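Local coordinates for protein probable hydrolase (Pseudomonas aeruginosa, PDB 7AL6) that is of unknown function but has the alpha/beta hydrolase fold and is probably a hydrolase, possibly a lipolytic enzyme, at residues 44-49 with 267-273; 121-125 with 280-286; 229-235 with 254-260. All blocks are in the same frame, centred on the assembly; numbering follows the deposited sequence.

Interaction 1: 44-49 with 267-273; sequences SRLAPK and LDDEAGA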
loop_
_atom_site.group_PDB
_atom_site.type_symbol
_atom_site.label_atom_id
_atom_site.label_comp_id
_atom_site.label_asym_id
_atom_site.label_seq_id
_atom_site.Cartn_x
_atom_site.Cartn_y
_atom_site.Cartn_z
ATOM N N SER A 44 8.159 -29.187 9.376
ATOM C CA SER A 44 7.343 -29.680 10.515
ATOM C C SER A 44 7.920 -30.978 11.091
ATOM O O SER A 44 7.838 -31.154 12.263
ATOM C CB SER A 44 5.884 -29.805 10.183
ATOM O OG SER A 44 5.655 -30.652 9.091
ATOM N N ARG A 45 8.469 -31.855 10.273
ATOM C CA ARG A 45 9.054 -33.124 10.762
ATOM C C ARG A 45 10.524 -32.932 11.172
ATOM O O ARG A 45 10.943 -33.512 12.135
ATOM C CB ARG A 45 8.991 -34.195 9.678
ATOM C CG ARG A 45 7.604 -34.589 9.218
ATOM C CD ARG A 45 7.727 -35.920 8.528
ATOM N NE ARG A 45 6.647 -36.235 7.638
ATOM C CZ ARG A 45 5.707 -37.110 7.904
ATOM N NH1 ARG A 45 5.716 -37.753 9.049
ATOM N NH2 ARG A 45 4.760 -37.336 7.030
ATOM N N LEU A 46 11.288 -32.207 10.372
ATOM C CA LEU A 46 12.744 -32.018 10.557
ATOM C C LEU A 46 13.140 -31.123 11.727
ATOM O O LEU A 46 13.892 -31.572 12.532
ATOM C CB LEU A 46 13.293 -31.438 9.260
ATOM C CG LEU A 46 14.785 -31.171 9.261
ATOM C CD1 LEU A 46 15.525 -32.365 9.805
ATOM C CD2 LEU A 46 15.261 -30.806 7.877
ATOM N N ALA A 47 12.542 -29.950 11.869
ATOM C CA ALA A 47 12.983 -28.942 12.851
ATOM C C ALA A 47 12.888 -29.499 14.266
ATOM O O ALA A 47 13.810 -29.299 15.010
ATOM C CB ALA A 47 12.210 -27.663 12.713
ATOM N N PRO A 48 11.835 -30.206 14.699
ATOM C CA PRO A 48 11.770 -30.699 16.060
ATOM C C PRO A 48 12.894 -31.680 16.410
ATOM O O PRO A 48 13.162 -31.820 17.531
ATOM C CB PRO A 48 10.417 -31.407 16.136
ATOM C CG PRO A 48 9.630 -30.796 15.042
ATOM C CD PRO A 48 10.639 -30.519 13.956
ATOM N N LYS A 49 13.437 -32.379 15.424
ATOM C CA LYS A 49 14.516 -33.385 15.590
ATOM C C LYS A 49 15.899 -32.737 15.732
ATOM O O LYS A 49 16.821 -33.444 16.057
ATOM C CB LYS A 49 14.490 -34.348 14.407
ATOM C CG LYS A 49 13.257 -35.228 14.331
ATOM C CD LYS A 49 13.234 -36.114 13.135
ATOM C CE LYS A 49 12.052 -37.050 13.121
ATOM N NZ LYS A 49 10.773 -36.327 13.237
ATOM N N LEU A 267 10.183 -34.150 4.383
ATOM C CA LEU A 267 8.760 -33.996 4.775
ATOM C C LEU A 267 7.887 -35.212 4.438
ATOM O O LEU A 267 6.928 -35.422 5.147
ATOM C CB LEU A 267 8.224 -32.764 4.061
ATOM C CG LEU A 267 6.758 -32.449 4.306
ATOM C CD1 LEU A 267 6.556 -31.954 5.710
ATOM C CD2 LEU A 267 6.255 -31.454 3.298
ATOM N N ASP A 268 8.272 -36.033 3.468
ATOM C CA ASP A 268 7.434 -37.143 2.965
ATOM C C ASP A 268 7.099 -38.119 4.081
ATOM O O ASP A 268 5.973 -38.488 4.176
ATOM C CB ASP A 268 8.112 -37.883 1.823
ATOM C CG ASP A 268 7.961 -37.155 0.521
ATOM O OD1 ASP A 268 6.994 -36.459 0.393
ATOM O OD2 ASP A 268 8.828 -37.257 -0.295
ATOM N N ASP A 269 8.040 -38.458 4.936
ATOM C CA ASP A 269 7.772 -39.451 5.957
ATOM C C ASP A 269 8.770 -39.291 7.084
ATOM O O ASP A 269 9.742 -38.538 6.990
ATOM C CB ASP A 269 7.829 -40.882 5.389
ATOM C CG ASP A 269 9.118 -41.160 4.636
ATOM O OD1 ASP A 269 10.214 -40.796 5.138
ATOM O OD2 ASP A 269 9.025 -41.706 3.525
ATOM N N GLU A 270 8.511 -40.007 8.168
ATOM C CA GLU A 270 9.384 -39.883 9.327
ATOM C C GLU A 270 10.752 -40.481 9.044
ATOM O O GLU A 270 11.743 -39.993 9.584
ATOM C CB GLU A 270 8.766 -40.548 10.554
ATOM C CG GLU A 270 7.638 -39.728 11.194
ATOM C CD GLU A 270 8.119 -38.384 11.752
ATOM O OE1 GLU A 270 9.174 -38.361 12.426
ATOM O OE2 GLU A 270 7.444 -37.360 11.505
ATOM N N ALA A 271 10.822 -41.501 8.171
ATOM C CA ALA A 271 12.099 -42.110 7.817
ATOM C C ALA A 271 13.035 -41.095 7.165
ATOM O O ALA A 271 14.195 -40.984 7.540
ATOM C CB ALA A 271 11.881 -43.299 6.876
ATOM N N GLY A 272 12.542 -40.344 6.181
ATOM C CA GLY A 272 13.356 -39.292 5.607
ATOM C C GLY A 272 13.690 -38.212 6.613
ATOM O O GLY A 272 14.836 -37.770 6.700
ATOM N N ALA A 273 12.696 -37.781 7.402
ATOM C CA ALA A 273 12.951 -36.719 8.364
ATOM C C ALA A 273 14.097 -37.098 9.273
ATOM O O ALA A 273 14.973 -36.277 9.572
ATOM C CB ALA A 273 11.701 -36.431 9.200
#

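Interaction 2: 121-125 with 280-286; sequences RLALI and FAAFFAR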
loop_
_atom_site.group_PDB
_atom_site.type_symbol
_atom_site.label_atom_id
_atom_site.label_comp_id
_atom_site.label_asym_id
_atom_site.label_seq_id
_atom_site.Cartn_x
_atom_site.Cartn_y
_atom_site.Cartn_z
ATOM N N ARG A 121 26.949 -21.201 8.706
ATOM C CA ARG A 121 26.829 -22.550 8.110
ATOM C C ARG A 121 25.642 -22.631 7.135
ATOM O O ARG A 121 24.705 -21.885 7.301
ATOM C CB ARG A 121 26.644 -23.579 9.227
ATOM C CG ARG A 121 27.645 -23.492 10.369
ATOM C CD ARG A 121 28.852 -24.373 10.143
ATOM N NE ARG A 121 29.810 -24.458 11.230
ATOM C CZ ARG A 121 30.823 -23.633 11.421
ATOM N NH1 ARG A 121 31.651 -23.844 12.416
ATOM N NH2 ARG A 121 31.017 -22.604 10.633
ATOM N N LEU A 122 25.699 -23.528 6.157
ATOM C CA LEU A 122 24.586 -23.792 5.220
ATOM C C LEU A 122 24.198 -25.271 5.290
ATOM O O LEU A 122 25.071 -26.089 5.101
ATOM C CB LEU A 122 25.002 -23.505 3.781
ATOM C CG LEU A 122 25.048 -22.068 3.311
ATOM C CD1 LEU A 122 24.945 -22.039 1.806
ATOM C CD2 LEU A 122 23.964 -21.226 3.945
ATOM N N ALA A 123 22.940 -25.599 5.545
ATOM C CA ALA A 123 22.395 -26.964 5.464
ATOM C C ALA A 123 21.411 -26.912 4.295
ATOM O O ALA A 123 20.441 -26.185 4.375
ATOM C CB ALA A 123 21.777 -27.392 6.756
ATOM N N LEU A 124 21.690 -27.644 3.234
ATOM C CA LEU A 124 20.909 -27.578 2.006
ATOM C C LEU A 124 20.234 -28.921 1.755
ATOM O O LEU A 124 20.882 -29.974 1.857
ATOM C CB LEU A 124 21.781 -27.185 0.840
ATOM C CG LEU A 124 22.664 -25.946 1.029
ATOM C CD1 LEU A 124 23.509 -25.715 -0.198
ATOM C CD2 LEU A 124 21.822 -24.694 1.308
ATOM N N ILE A 125 18.952 -28.878 1.405
ATOM C CA ILE A 125 18.180 -30.094 1.054
ATOM C C ILE A 125 17.800 -30.051 -0.435
ATOM O O ILE A 125 16.938 -29.263 -0.796
ATOM C CB ILE A 125 16.943 -30.286 1.941
ATOM C CG1 ILE A 125 17.280 -30.247 3.427
ATOM C CG2 ILE A 125 16.237 -31.567 1.575
ATOM C CD1 ILE A 125 16.080 -30.208 4.313
ATOM N N PHE A 280 22.256 -33.394 9.548
ATOM C CA PHE A 280 22.297 -31.963 9.944
ATOM C C PHE A 280 22.686 -31.807 11.415
ATOM O O PHE A 280 23.401 -30.910 11.696
ATOM C CB PHE A 280 21.004 -31.255 9.545
ATOM C CG PHE A 280 20.873 -31.033 8.066
ATOM C CD1 PHE A 280 21.986 -31.047 7.249
ATOM C CD2 PHE A 280 19.640 -30.837 7.489
ATOM C CE1 PHE A 280 21.861 -30.865 5.889
ATOM C CE2 PHE A 280 19.514 -30.651 6.128
ATOM C CZ PHE A 280 20.626 -30.659 5.335
ATOM N N ALA A 281 22.221 -32.676 12.297
ATOM C CA ALA A 281 22.525 -32.620 13.740
ATOM C C ALA A 281 24.033 -32.790 13.931
ATOM O O ALA A 281 24.590 -32.081 14.715
ATOM C CB ALA A 281 21.742 -33.648 14.490
ATOM N N ALA A 282 24.669 -33.697 13.210
ATOM C CA ALA A 282 26.126 -33.832 13.314
ATOM C C ALA A 282 26.839 -32.644 12.676
ATOM O O ALA A 282 27.819 -32.144 13.225
ATOM C CB ALA A 282 26.594 -35.141 12.676
ATOM N N PHE A 283 26.329 -32.130 11.574
ATOM C CA PHE A 283 26.936 -30.979 10.872
ATOM C C PHE A 283 26.929 -29.728 11.760
ATOM O O PHE A 283 27.956 -29.109 11.920
ATOM C CB PHE A 283 26.207 -30.742 9.556
ATOM C CG PHE A 283 26.637 -29.508 8.822
ATOM C CD1 PHE A 283 27.867 -29.445 8.203
ATOM C CD2 PHE A 283 25.817 -28.406 8.770
ATOM C CE1 PHE A 283 28.256 -28.305 7.530
ATOM C CE2 PHE A 283 26.206 -27.270 8.094
ATOM C CZ PHE A 283 27.425 -27.220 7.478
ATOM N N PHE A 284 25.808 -29.446 12.407
ATOM C CA PHE A 284 25.589 -28.251 13.252
ATOM C C PHE A 284 26.402 -28.328 14.537
ATOM O O PHE A 284 26.644 -27.295 15.084
ATOM C CB PHE A 284 24.104 -27.992 13.459
ATOM C CG PHE A 284 23.520 -27.230 12.306
ATOM C CD1 PHE A 284 23.989 -25.972 11.988
ATOM C CD2 PHE A 284 22.560 -27.797 11.502
ATOM C CE1 PHE A 284 23.484 -25.288 10.906
ATOM C CE2 PHE A 284 22.038 -27.099 10.436
ATOM C CZ PHE A 284 22.515 -25.856 10.129
ATOM N N ALA A 285 26.759 -29.519 14.987
ATOM C CA ALA A 285 27.608 -29.752 16.170
ATOM C C ALA A 285 29.056 -29.332 15.880
ATOM O O ALA A 285 29.795 -29.226 16.820
ATOM C CB ALA A 285 27.524 -31.181 16.604
ATOM N N ARG A 286 29.424 -29.103 14.627
ATOM C CA ARG A 286 30.784 -28.680 14.215
ATOM C C ARG A 286 30.743 -27.253 13.659
ATOM O O ARG A 286 29.750 -26.843 13.117
ATOM C CB ARG A 286 31.341 -29.598 13.131
ATOM C CG ARG A 286 31.482 -31.052 13.529
ATOM C CD ARG A 286 32.170 -31.828 12.438
ATOM N NE ARG A 286 31.252 -32.465 11.522
ATOM C CZ ARG A 286 31.010 -32.061 10.294
ATOM N NH1 ARG A 286 31.585 -30.979 9.818
ATOM N NH2 ARG A 286 30.173 -32.735 9.547
ATOM O OXT ARG A 286 31.756 -26.585 13.784
#

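Interaction 3: 229-235 with 254-260; sequences VSLVLAE and FERHHLP. With EDO (1,2-ethanediol), chain H.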
loop_
_atom_site.group_PDB
_atom_site.type_symbol
_atom_site.label_atom_id
_atom_site.label_comp_id
_atom_site.label_asym_id
_atom_site.label_seq_id
_atom_site.Cartn_x
_atom_site.Cartn_y
_atom_site.Cartn_z
ATOM N N VAL A 229 29.330 -26.196 4.341
ATOM C CA VAL A 229 28.070 -26.502 3.680
ATOM C C VAL A 229 27.814 -27.999 3.806
ATOM O O VAL A 229 28.710 -28.808 3.534
ATOM C CB VAL A 229 28.078 -26.105 2.197
ATOM C CG1 VAL A 229 26.791 -26.594 1.524
ATOM C CG2 VAL A 229 28.232 -24.621 1.993
ATOM N N SER A 230 26.598 -28.364 4.224
ATOM C CA SER A 230 26.112 -29.737 4.186
ATOM C C SER A 230 24.968 -29.847 3.179
ATOM O O SER A 230 23.911 -29.213 3.337
ATOM C CB SER A 230 25.665 -30.165 5.567
ATOM O OG SER A 230 25.290 -31.542 5.584
ATOM N N LEU A 231 25.171 -30.647 2.148
ATOM C CA LEU A 231 24.174 -30.853 1.113
ATOM C C LEU A 231 23.579 -32.265 1.138
ATOM O O LEU A 231 24.302 -33.275 1.042
ATOM C CB LEU A 231 24.769 -30.562 -0.254
ATOM C CG LEU A 231 23.864 -30.814 -1.455
ATOM C CD1 LEU A 231 22.600 -29.946 -1.505
ATOM C CD2 LEU A 231 24.706 -30.595 -2.675
ATOM N N VAL A 232 22.247 -32.333 1.195
ATOM C CA VAL A 232 21.516 -33.602 1.124
ATOM C C VAL A 232 20.937 -33.747 -0.269
ATOM O O VAL A 232 20.325 -32.812 -0.811
ATOM C CB VAL A 232 20.423 -33.689 2.189
ATOM C CG1 VAL A 232 19.439 -34.832 1.847
ATOM C CG2 VAL A 232 21.073 -33.898 3.552
ATOM N N LEU A 233 21.136 -34.928 -0.850
ATOM C CA LEU A 233 20.763 -35.232 -2.225
ATOM C C LEU A 233 19.806 -36.406 -2.189
ATOM O O LEU A 233 20.169 -37.469 -1.685
ATOM C CB LEU A 233 21.997 -35.591 -3.054
ATOM C CG LEU A 233 22.975 -34.418 -3.093
ATOM C CD1 LEU A 233 24.357 -34.882 -3.433
ATOM C CD2 LEU A 233 22.456 -33.408 -4.107
ATOM N N ALA A 234 18.581 -36.167 -2.630
ATOM C CA ALA A 234 17.502 -37.165 -2.658
ATOM C C ALA A 234 17.772 -38.112 -3.828
ATOM O O ALA A 234 17.902 -37.609 -4.916
ATOM C CB ALA A 234 16.168 -36.497 -2.798
ATOM N N GLU A 235 17.675 -39.418 -3.628
ATOM C CA GLU A 235 18.013 -40.338 -4.831
ATOM C C GLU A 235 17.126 -40.126 -6.146
ATOM O O GLU A 235 17.434 -40.176 -7.364
ATOM C CB GLU A 235 17.624 -41.753 -4.414
ATOM C CG GLU A 235 17.938 -42.793 -5.473
ATOM C CD GLU A 235 17.811 -44.240 -5.031
ATOM O OE1 GLU A 235 17.924 -45.130 -5.896
ATOM O OE2 GLU A 235 17.610 -44.482 -3.832
ATOM N N PHE A 254 31.513 -28.862 -0.631
ATOM C CA PHE A 254 30.377 -29.151 0.242
ATOM C C PHE A 254 30.403 -30.608 0.693
ATOM O O PHE A 254 30.742 -31.498 -0.084
ATOM C CB PHE A 254 29.049 -28.842 -0.472
ATOM C CG PHE A 254 28.958 -27.450 -1.058
ATOM C CD1 PHE A 254 29.774 -26.424 -0.615
ATOM C CD2 PHE A 254 28.034 -27.167 -2.053
ATOM C CE1 PHE A 254 29.685 -25.162 -1.162
ATOM C CE2 PHE A 254 27.941 -25.897 -2.589
ATOM C CZ PHE A 254 28.757 -24.899 -2.139
ATOM N N GLU A 255 30.020 -30.857 1.954
ATOM C CA GLU A 255 29.723 -32.216 2.390
ATOM C C GLU A 255 28.443 -32.703 1.699
ATOM O O GLU A 255 27.462 -31.964 1.585
ATOM C CB GLU A 255 29.553 -32.276 3.916
ATOM C CG GLU A 255 30.781 -31.792 4.744
ATOM C CD GLU A 255 30.490 -31.712 6.256
ATOM O OE1 GLU A 255 29.776 -32.588 6.773
ATOM O OE2 GLU A 255 30.974 -30.776 6.948
ATOM N N ARG A 256 28.467 -33.930 1.181
ATOM C CA ARG A 256 27.361 -34.461 0.391
ATOM C C ARG A 256 26.859 -35.727 1.067
ATOM O O ARG A 256 27.654 -36.588 1.449
ATOM C CB ARG A 256 27.773 -34.728 -1.066
ATOM C CG ARG A 256 28.219 -33.510 -1.856
ATOM C CD ARG A 256 28.642 -33.848 -3.333
ATOM N NE ARG A 256 29.606 -34.955 -3.407
ATOM C CZ ARG A 256 30.942 -34.839 -3.378
ATOM N NH1 ARG A 256 31.547 -33.662 -3.280
ATOM N NH2 ARG A 256 31.689 -35.930 -3.438
ATOM N N HIS A 257 25.545 -35.841 1.230
ATOM C CA HIS A 257 24.944 -37.046 1.786
ATOM C C HIS A 257 23.835 -37.494 0.855
ATOM O O HIS A 257 22.896 -36.738 0.578
ATOM C CB HIS A 257 24.441 -36.815 3.214
ATOM C CG HIS A 257 25.541 -36.825 4.233
ATOM N ND1 HIS A 257 26.330 -35.723 4.491
ATOM C CD2 HIS A 257 26.036 -37.829 4.995
ATOM C CE1 HIS A 257 27.250 -36.040 5.379
ATOM N NE2 HIS A 257 27.080 -37.307 5.716
ATOM N N HIS A 258 23.982 -38.696 0.319
ATOM C CA HIS A 258 23.027 -39.258 -0.618
ATOM C C HIS A 258 22.024 -40.055 0.180
ATOM O O HIS A 258 22.412 -40.968 0.917
ATOM C CB HIS A 258 23.722 -40.173 -1.623
ATOM C CG HIS A 258 24.607 -39.433 -2.542
ATOM N ND1 HIS A 258 25.927 -39.165 -2.239
ATOM C CD2 HIS A 258 24.333 -38.781 -3.692
ATOM C CE1 HIS A 258 26.447 -38.443 -3.215
ATOM N NE2 HIS A 258 25.503 -38.183 -4.098
ATOM N N LEU A 259 20.744 -39.730 0.038
ATOM C CA LEU A 259 19.741 -40.437 0.820
ATOM C C LEU A 259 18.576 -40.828 -0.067
ATOM O O LEU A 259 18.359 -40.240 -1.134
ATOM C CB LEU A 259 19.220 -39.578 1.983
ATOM C CG LEU A 259 20.196 -39.282 3.113
ATOM C CD1 LEU A 259 19.623 -38.193 4.031
ATOM C CD2 LEU A 259 20.430 -40.549 3.879
ATOM N N PRO A 260 17.816 -41.824 0.338
ATOM C CA PRO A 260 16.691 -42.262 -0.501
ATOM C C PRO A 260 15.553 -41.256 -0.460
ATOM O O PRO A 260 15.470 -40.390 0.424
ATOM C CB PRO A 260 16.271 -43.596 0.120
ATOM C CG PRO A 260 16.832 -43.596 1.478
ATOM C CD PRO A 260 17.931 -42.582 1.595
HETATM C C1 EDO H . 31.778 -28.307 5.593
HETATM O O1 EDO H . 32.959 -28.475 6.336
HETATM C C2 EDO H . 31.977 -28.530 4.149
HETATM O O2 EDO H . 31.799 -27.445 3.314
HETATM O O HOH W 1 27.205 -33.040 6.806
#

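Interaction 1: 44-49 with 267-273
R45 and A273 form the tight part of this contact: R45 CB meets A273 CB at 3.5 Å, and from there the arginine runs extended from CG to NE along the start of helix 270-284. Its CG stands anti to the carbonyl carbon (chi1 -62°), which sends the chain toward the break between the helical turn at 267-268 and the longer helix. There R45 NE donates to L267 O at 2.6 Å; the oxygen lies near the guanidinium plane, whereas the donor sits well above the plane of the carbonyl. D269 CA covers one guanidinium face, and NH2 forms a salt bridge with E180, so R45 meets two carboxylates. D269 itself is the N-cap of helix 270-284, its OD1 accepting from G272 N at 2.6 Å with an almost straight bond (174°). In the alpha/beta hydrolase fold this C-terminal helix packs on the central sheet, and the loop between strands 28-33 and 53-58 lies along its first two turns. Toward the looser, partly exposed side, E270 is bent at chi2 and joins R45 and K49 in a salt-bridge network. R45 NH1 reaches E270 OE2 at 3.0 Å from the anti side, the guanidinium and carboxylate planes 58° apart, while K49 NZ takes the syn lone pair of E270 OE1 at 2.7 Å. K49 NZ also donates to R45 O at 3.0 Å, which ties the lysine's end back to its own segment.

Interaction 2: 121-125 with 280-286
A123 CB sits over the centre of the F280 ring, 3.6 Å from the centroid and 12° off the ring normal, a CH-pi contact at the buried middle of this interface. The same ring is met at its edge by I125 CG1, 3.5 Å from F280 CE2, and by L124 O near CZ, so one phenyl group spans three consecutive strand residues. F280 CG lies anti to the carbonyl carbon, and this chi1 of -72° carries the ring toward the strand. The methyl of A123 also touches F284, A123 CB lying 3.7 Å from F284 CE2. Strand 119-125 is an inner strand of the central sheet of the alpha/beta hydrolase fold, and the C-terminal helix packs on one face of it; the axes of 121-125 and 280-284 approach to 9.8 Å and run nearly antiparallel (168°). L122 and L124 turn to the other face, where helix 103-114 covers them. Back toward the start of the strand, F283 brings CE2 to 3.4 Å from L122 O and also touches R121 CB, which F284 CE1 approaches as well. Beyond these rings the contact becomes polar. R121, bent at chi2, presents NE and NH1 side-on to the C-terminal carboxylate of R286, one nitrogen to each oxygen: R121 NE donates to R286 O at 3.0 Å, and R121 NH1 forms a salt bridge with R286 OXT at 3.1 Å. Both oxygens lie near the guanidinium plane. The side chain of R286 turns elsewhere, its NH2 forming a salt bridge with E255.

Interaction 3: 229-235 with 254-260
V229 presses closely on the F254 ring: V229 CB approaches F254 CD1 to 3.3 Å, and V229 CG1 makes a CH-pi contact over one face, offset toward the rim, 3.8 Å from the centroid. With CG1 anti to the backbone N (chi1 174°), both methyls reach the ring, CG2 meeting it at CD1 and CE1. V229 N donates to O2 of a bound 1,2-ethanediol at 3.0 Å, a molecule probably left from the crystallisation liquor that is also held by P253 O. From here the two strands run parallel and in step, the axes of 229-234 and 255-259 approaching to 4.7 Å. Six backbone bonds join them, from E255 N to V229 O at one end to E235 N to L259 O at the other; L231 and L233 each both donate and accept. Strand 255-259 is the outermost strand of the central sheet of the alpha/beta hydrolase fold on this side, and 229-234 links it to strand 119-125. L231 and L233 point to the face covered by helix 245-250, L233 CD1 lying 3.6 Å from H258 NE2 as the two side chains run alongside each other. On the other face, V232 CG1 touches L259 CD1 at 4.0 Å, and both residues pack on L265. At the start of the strands, on the same face, a water joins S230 OG (2.7 Å) to E255 OE1 (2.6 Å), donating to the latter. E255 OE1 also forms a salt bridge with R286.

How the interactions relate
Interaction 2 is the most buried of the three, whereas interactions 1 and 3 each combine a buried side with a polar or exposed one. Interactions 1 and 2 use opposite ends of helix 270-284: ion pairs and capping prevail at its start, phenyl rings farther on, with a salt bridge again at the C-terminus, and L46 CD2 touches I125 CD1 where they meet. Interactions 2 and 3 share the sheet, since 119-125 and 229-234 are neighbouring strands, and S230 packs against both F280 and F283. Interaction 3 relies chiefly on backbone bonds between strands. A234 and I125 touch residues of a possible Ser-His-Asp triad (S102, D126, H263), which remains unconfirmed.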